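Universal stress protein (Pseudomonas aeruginosa UCBPP-PA14, PDB 7MQ5) is of unknown function but belongs to the universal stress protein family, associated with stress survival, some of whose members bind ATP. Local coordinates at residues A[254-257]-A[258-262]; A[54-57]-A[58-62]. All blocks are in the same frame, centred on the assembly; numbering follows the deposited sequence. Where two conformers were deposited one is given.

How the contacts relate
The two contacts are local ones, each within a continuous stretch of chain, and they occupy opposite sides of the chain's centre. Contact 2 comes first in the sequence, on helix 50-62, which crosses from strand 37-43 to 67-72, an edge strand of the sheet. Contact 1 comes much later, where the loop after strand 240-244 turns into helix 258-264 on the way to strand 270-274. Their centres are about 38 Å apart and their nearest atoms about 28 Å, so they do not touch. A single mixed sheet links them: the antiparallel pair 123-126/270-274 joins two five-stranded parallel halves, the strands flanking contact 2 in the first and those flanking contact 1 in the second, consistent with a tandem universal stress protein.

Contact 1: residues A[254-257]-A[258-262]; sequences ALIG and NTAEV
On one side of the Glu261 carboxylate plane lies Gly257 O, 3.7 Å from Glu261 CD but nearly over CG rather than over the carboxylate itself. A water on the same side, well out of the plane, donates to Glu261 OE2 (2.7 Å) and accepts from Gly257 N, so the acid reaches the backbone N-H of the cap residue through one water. With CG anti to its own carbonyl carbon (chi1 -74°), the side chain leans back over the preceding turn, and CG comes within 3.2 Å of Gly257 O.

Gly257 is the N-cap of helix 258-264. Its O accepts from Glu261 N (3.0 Å), closing the first turn. A positive phi of 94° suits glycine, since a side chain here would run into the preceding carbonyl. It probably corresponds to the last glycine of the family's G-2X-G-9X-G(S/T) motif, though Asn258 stands where the Ser/Thr usually is; in ATP-binding relatives this helix start helps hold nucleotide phosphates, and whether this protein binds a nucleotide remains open.

Before the cap, Ile256 sends CG2, which is anti to its backbone N, against Ala260 CB (3.6 Å) and the aliphatic CG of Glu261 (3.8 Å). The small methyl of Ala260 fits this buried place, while Glu261 offers carbon to isoleucine and oxygen to water. A second water bridges Ile256 O, just before the helix, and Ala260 N, accepting from the latter at 2.9 Å. Ile256 is further anchored by backbone bonding to Val246, and Thr259 packs on Ala225 and Ile229 of helix 225-236.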
ATOM      1  N   ALA A 254       0.344 -19.164  -1.877  1.00 15.25           N
ATOM      2  CA  ALA A 254       0.584 -18.048  -2.824  1.00 15.65           C
ATOM      3  C   ALA A 254      -0.549 -17.026  -2.680  1.00 14.68           C
ATOM      4  O   ALA A 254      -1.451 -16.987  -3.541  1.00 16.83           O
ATOM      5  CB  ALA A 254       0.699 -18.589  -4.225  1.00 17.77           C
ATOM      6  N   LEU A 255      -0.468 -16.190  -1.648  1.00 13.34           N
ATOM      7  CA  LEU A 255      -1.600 -15.285  -1.311  1.00 13.26           C
ATOM      8  C   LEU A 255      -1.489 -13.911  -1.977  1.00 12.72           C
ATOM      9  O   LEU A 255      -2.471 -13.177  -1.939  1.00 13.94           O
ATOM     10  CB  LEU A 255      -1.693 -15.174   0.212  1.00 14.29           C
ATOM     11  CG  LEU A 255      -0.544 -14.468   0.929  1.00 15.14           C
ATOM     12  CD1 LEU A 255      -0.743 -12.953   0.957  1.00 17.08           C
ATOM     13  CD2 LEU A 255      -0.423 -15.001   2.356  1.00 17.96           C
ATOM     14  N   ILE A 256      -0.365 -13.576  -2.592  1.00 12.17           N
ATOM     15  CA  ILE A 256      -0.279 -12.238  -3.250  1.00 12.63           C
ATOM     16  C   ILE A 256      -1.027 -12.289  -4.594  1.00 12.48           C
ATOM     17  O   ILE A 256      -1.860 -11.392  -4.864  1.00 12.64           O
ATOM     18  CB  ILE A 256       1.186 -11.797  -3.423  1.00 14.53           C
ATOM     19  CG1 ILE A 256       1.896 -11.587  -2.082  1.00 16.25           C
ATOM     20  CG2 ILE A 256       1.260 -10.561  -4.301  1.00 15.37           C
ATOM     21  CD1 ILE A 256       1.413 -10.423  -1.297  1.00 19.06           C
ATOM     22  N   GLY A 257      -0.770 -13.331  -5.380  1.00 13.01           N
ATOM     23  CA  GLY A 257      -1.408 -13.483  -6.698  1.00 14.92           C
ATOM     24  C   GLY A 257      -0.547 -12.922  -7.811  1.00 15.22           C
ATOM     25  O   GLY A 257       0.209 -11.976  -7.572  1.00 14.46           O
ATOM     26  N   ASN A 258      -0.754 -13.408  -9.032  1.00 17.06           N
ATOM     27  CA  ASN A 258       0.105 -12.972 -10.161  1.00 17.96           C
ATOM     28  C   ASN A 258      -0.051 -11.480 -10.461  1.00 15.36           C
ATOM     29  O   ASN A 258       0.969 -10.825 -10.745  1.00 15.96           O
ATOM     30  CB  ASN A 258      -0.191 -13.744 -11.443  1.00 21.94           C
ATOM     31  CG  ASN A 258       0.749 -13.356 -12.566  1.00 24.00           C
ATOM     32  OD1 ASN A 258       1.937 -13.679 -12.523  1.00 26.33           O
ATOM     33  ND2 ASN A 258       0.229 -12.665 -13.573  1.00 25.22           N
ATOM     34  N   THR A 259      -1.275 -10.950 -10.449  1.00 14.99           N
ATOM     35  CA  THR A 259      -1.416  -9.523 -10.839  1.00 14.94           C
ATOM     36  C   THR A 259      -0.604  -8.652  -9.883  1.00 13.65           C
ATOM     37  O   THR A 259       0.192  -7.824 -10.351  1.00 14.58           O
ATOM     38  CB  THR A 259      -2.882  -9.070 -10.886  1.00 16.15           C
ATOM     39  OG1 THR A 259      -3.519  -9.809 -11.930  1.00 19.14           O
ATOM     40  CG2 THR A 259      -3.041  -7.587 -11.145  1.00 16.17           C
ATOM     41  N   ALA A 260      -0.813  -8.827  -8.584  1.00 12.99           N
ATOM     42  CA  ALA A 260      -0.093  -7.971  -7.621  1.00 12.87           C
ATOM     43  C   ALA A 260       1.416  -8.231  -7.698  1.00 13.29           C
ATOM     44  O   ALA A 260       2.174  -7.263  -7.555  1.00 14.56           O
ATOM     45  CB  ALA A 260      -0.648  -8.163  -6.226  1.00 13.15           C
ATOM     46  N   GLU A 261       1.840  -9.475  -7.939  1.00 13.03           N
ATOM     47  CA  GLU A 261       3.298  -9.754  -8.038  1.00 15.39           C
ATOM     48  C   GLU A 261       3.908  -8.927  -9.174  1.00 15.17           C
ATOM     49  O   GLU A 261       4.908  -8.207  -8.959  1.00 16.93           O
ATOM     50  CB  GLU A 261       3.547 -11.240  -8.291  1.00 18.19           C
ATOM     51  CG  GLU A 261       3.326 -12.115  -7.074  1.00 20.98           C
ATOM     52  CD  GLU A 261       3.569 -13.592  -7.323  1.00 28.73           C
ATOM     53  OE1 GLU A 261       3.719 -13.978  -8.501  1.00 32.87           O
ATOM     54  OE2 GLU A 261       3.613 -14.351  -6.343  1.00 34.99           O
ATOM     55  N   VAL A 262       3.298  -8.996 -10.351  1.00 14.35           N
ATOM     56  CA  VAL A 262       3.858  -8.264 -11.520  1.00 15.15           C
ATOM     57  C   VAL A 262       3.764  -6.753 -11.288  1.00 14.69           C
ATOM     58  O   VAL A 262       4.756  -6.049 -11.516  1.00 16.52           O
ATOM     59  CB  VAL A 262       3.148  -8.684 -12.818  1.00 17.29           C
ATOM     60  CG1 VAL A 262       3.607  -7.839 -13.996  1.00 19.33           C
ATOM     61  CG2 VAL A 262       3.346 -10.167 -13.109  1.00 19.60           C
TER
HETATM   62  O   HOH W   1      -2.848 -10.457  -7.327  1.00 13.64           O
HETATM   63  O   HOH W   2       1.430 -15.252  -4.974  1.00 21.04           O

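Contact 2: residues A[54-57]-A[58-62]; sequences NDLA and QELRE
Arg61 leans back along the helix and lays its guanidinium flat over the methyl of Ala57, one turn earlier. Ala57 CB sits 3.5 Å from the guanidinium plane, off-centre on the NH1 side, and is 3.7 Å from Arg61 NH1. The chain, extended from CG to NE, starts with CG anti to the carbonyl carbon (chi1 -65°), which also brings CG to within 3.2 Å of Ala57 O; chi4 of 112° then turns the face onto Ala57. A methyl is small enough for the flat group to pass over. A water in the guanidinium plane accepts from NH1, and NH2 donates a hydrogen bond to Val67 O at the start of strand 67-72.

Leu56 and Leu60, one turn apart, lean in a common direction in loose contact, with Leu56 CG 4.2 Å from Leu60 CD1. On the solvent side, Gln58 NE2 donates to Glu62 OE2 at 3.3 Å, from above the carboxylate plane. The backbone carries the regular i to i+4 bonds of an alpha helix, including Arg61 N to Ala57 O (2.9 Å).

The helix is thus amphipathic, as befits the crossover of a beta-alpha-beta unit: Leu56 and Leu60 pack on Leu40 of strand 37-43 and Leu24 of helix 22-34, while Ala57 rests on Val67 and Thr69 of strand 67-72.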
ATOM      1  N   ASN A  54      16.525   9.171  19.628  0.70 14.59           N
ATOM      2  CA  ASN A  54      15.988  10.136  20.620  0.70 15.38           C
ATOM      3  C   ASN A  54      15.951  11.538  19.999  0.70 15.32           C
ATOM      4  O   ASN A  54      14.930  12.221  20.143  0.70 16.33           O
ATOM      5  CB  ASN A  54      16.831  10.156  21.896  0.70 17.51           C
ATOM      6  CG  ASN A  54      16.306  11.136  22.920  0.70 19.95           C
ATOM      7  OD1 ASN A  54      15.183  10.991  23.401  0.70 23.06           O
ATOM      8  ND2 ASN A  54      17.111  12.127  23.261  0.70 23.45           N
ATOM      9  N   ASP A  55      17.025  11.935  19.314  1.00 15.93           N
ATOM     10  CA  ASP A  55      17.096  13.296  18.716  1.00 17.83           C
ATOM     11  C   ASP A  55      15.985  13.443  17.668  1.00 16.69           C
ATOM     12  O   ASP A  55      15.299  14.477  17.657  1.00 18.05           O
ATOM     13  CB  ASP A  55      18.488  13.567  18.141  1.00 22.07           C
ATOM     14  CG  ASP A  55      19.581  13.774  19.183  1.00 27.50           C
ATOM     15  OD1 ASP A  55      19.244  14.012  20.366  1.00 35.10           O
ATOM     16  OD2 ASP A  55      20.764  13.703  18.800  1.00 36.03           O
ATOM     17  N   LEU A  56      15.813  12.427  16.830  1.00 15.78           N
ATOM     18  CA  LEU A  56      14.757  12.454  15.786  1.00 16.44           C
ATOM     19  C   LEU A  56      13.361  12.529  16.436  1.00 15.09           C
ATOM     20  O   LEU A  56      12.540  13.359  16.009  1.00 15.22           O
ATOM     21  CB  LEU A  56      14.940  11.208  14.916  1.00 17.60           C
ATOM     22  CG  LEU A  56      13.992  11.071  13.734  1.00 18.04           C
ATOM     23  CD1 LEU A  56      13.998  12.335  12.876  1.00 20.02           C
ATOM     24  CD2 LEU A  56      14.365   9.848  12.907  1.00 18.29           C
ATOM     25  N   ALA A  57      13.103  11.715  17.457  1.00 13.35           N
ATOM     26  CA  ALA A  57      11.798  11.762  18.155  1.00 14.38           C
ATOM     27  C   ALA A  57      11.564  13.155  18.764  1.00 14.04           C
ATOM     28  O   ALA A  57      10.443  13.661  18.648  1.00 14.48           O
ATOM     29  CB  ALA A  57      11.745  10.689  19.206  1.00 14.77           C
ATOM     30  N   GLN A  58      12.595  13.752  19.379  1.00 14.15           N
ATOM     31  CA  GLN A  58      12.454  15.091  20.017  1.00 16.78           C
ATOM     32  C   GLN A  58      12.044  16.122  18.962  1.00 16.59           C
ATOM     33  O   GLN A  58      11.144  16.930  19.235  1.00 17.67           O
ATOM     34  CB  GLN A  58      13.766  15.521  20.678  1.00 21.63           C
ATOM     35  CG  GLN A  58      13.725  16.906  21.316  1.00 30.67           C
ATOM     36  CD  GLN A  58      15.081  17.355  21.810  1.00 40.31           C
ATOM     37  OE1 GLN A  58      16.032  16.578  21.885  1.00 53.67           O
ATOM     38  NE2 GLN A  58      15.182  18.628  22.155  1.00 47.08           N
ATOM     39  N   GLU A  59      12.682  16.081  17.793  1.00 16.46           N
ATOM     40  CA  GLU A  59      12.391  17.067  16.723  1.00 18.49           C
ATOM     41  C   GLU A  59      10.941  16.900  16.256  1.00 16.59           C
ATOM     42  O   GLU A  59      10.249  17.906  16.064  1.00 18.41           O
ATOM     43  CB  GLU A  59      13.365  16.901  15.555  1.00 22.30           C
ATOM     44  CG  GLU A  59      14.781  17.346  15.868  1.00 30.18           C
ATOM     45  CD  GLU A  59      15.719  17.352  14.673  1.00 40.72           C
ATOM     46  OE1 GLU A  59      16.951  17.388  14.888  1.00 53.21           O
ATOM     47  OE2 GLU A  59      15.218  17.331  13.531  1.00 53.37           O
ATOM     48  N   LEU A  60      10.492  15.656  16.096  1.00 14.91           N
ATOM     49  CA  LEU A  60       9.111  15.409  15.612  1.00 15.20           C
ATOM     50  C   LEU A  60       8.098  15.813  16.692  1.00 14.25           C
ATOM     51  O   LEU A  60       7.054  16.359  16.340  1.00 15.07           O
ATOM     52  CB  LEU A  60       8.986  13.933  15.226  1.00 15.12           C
ATOM     53  CG  LEU A  60       9.772  13.502  13.984  1.00 16.19           C
ATOM     54  CD1 LEU A  60       9.925  11.991  13.938  1.00 17.08           C
ATOM     55  CD2 LEU A  60       9.110  14.019  12.717  1.00 19.57           C
ATOM     56  N   ARG A  61       8.395  15.556  17.969  1.00 14.57           N
ATOM     57  CA  ARG A  61       7.434  15.957  19.026  1.00 15.10           C
ATOM     58  C   ARG A  61       7.303  17.487  19.048  1.00 16.10           C
ATOM     59  O   ARG A  61       6.191  17.986  19.308  1.00 17.90           O
ATOM     60  CB  ARG A  61       7.866  15.418  20.389  1.00 15.13           C
ATOM     61  CG  ARG A  61       7.838  13.903  20.489  1.00 14.49           C
ATOM     62  CD  ARG A  61       8.124  13.432  21.904  1.00 16.14           C
ATOM     63  NE  ARG A  61       8.221  11.982  21.962  1.00 14.69           N
ATOM     64  CZ  ARG A  61       9.316  11.286  22.213  1.00 16.71           C
ATOM     65  NH1 ARG A  61      10.452  11.902  22.495  1.00 20.33           N
ATOM     66  NH2 ARG A  61       9.265   9.968  22.203  1.00 19.59           N
ATOM     67  N   GLU A  62       8.404  18.208  18.807  1.00 17.16           N
ATOM     68  CA  GLU A  62       8.368  19.698  18.777  1.00 20.39           C
ATOM     69  C   GLU A  62       7.477  20.162  17.615  1.00 21.04           C
ATOM     70  O   GLU A  62       6.906  21.258  17.717  1.00 25.38           O
ATOM     71  CB  GLU A  62       9.785  20.263  18.664  1.00 24.31           C
ATOM     72  CG  GLU A  62      10.608  20.066  19.925  1.00 29.52           C
ATOM     73  CD  GLU A  62      12.067  20.489  19.852  1.00 39.67           C
ATOM     74  OE1 GLU A  62      12.527  20.875  18.752  1.00 49.51           O
ATOM     75  OE2 GLU A  62      12.743  20.430  20.904  1.00 46.37           O
TER
HETATM   76  O   HOH W   3      12.647  10.241  22.525  0.50 30.73           O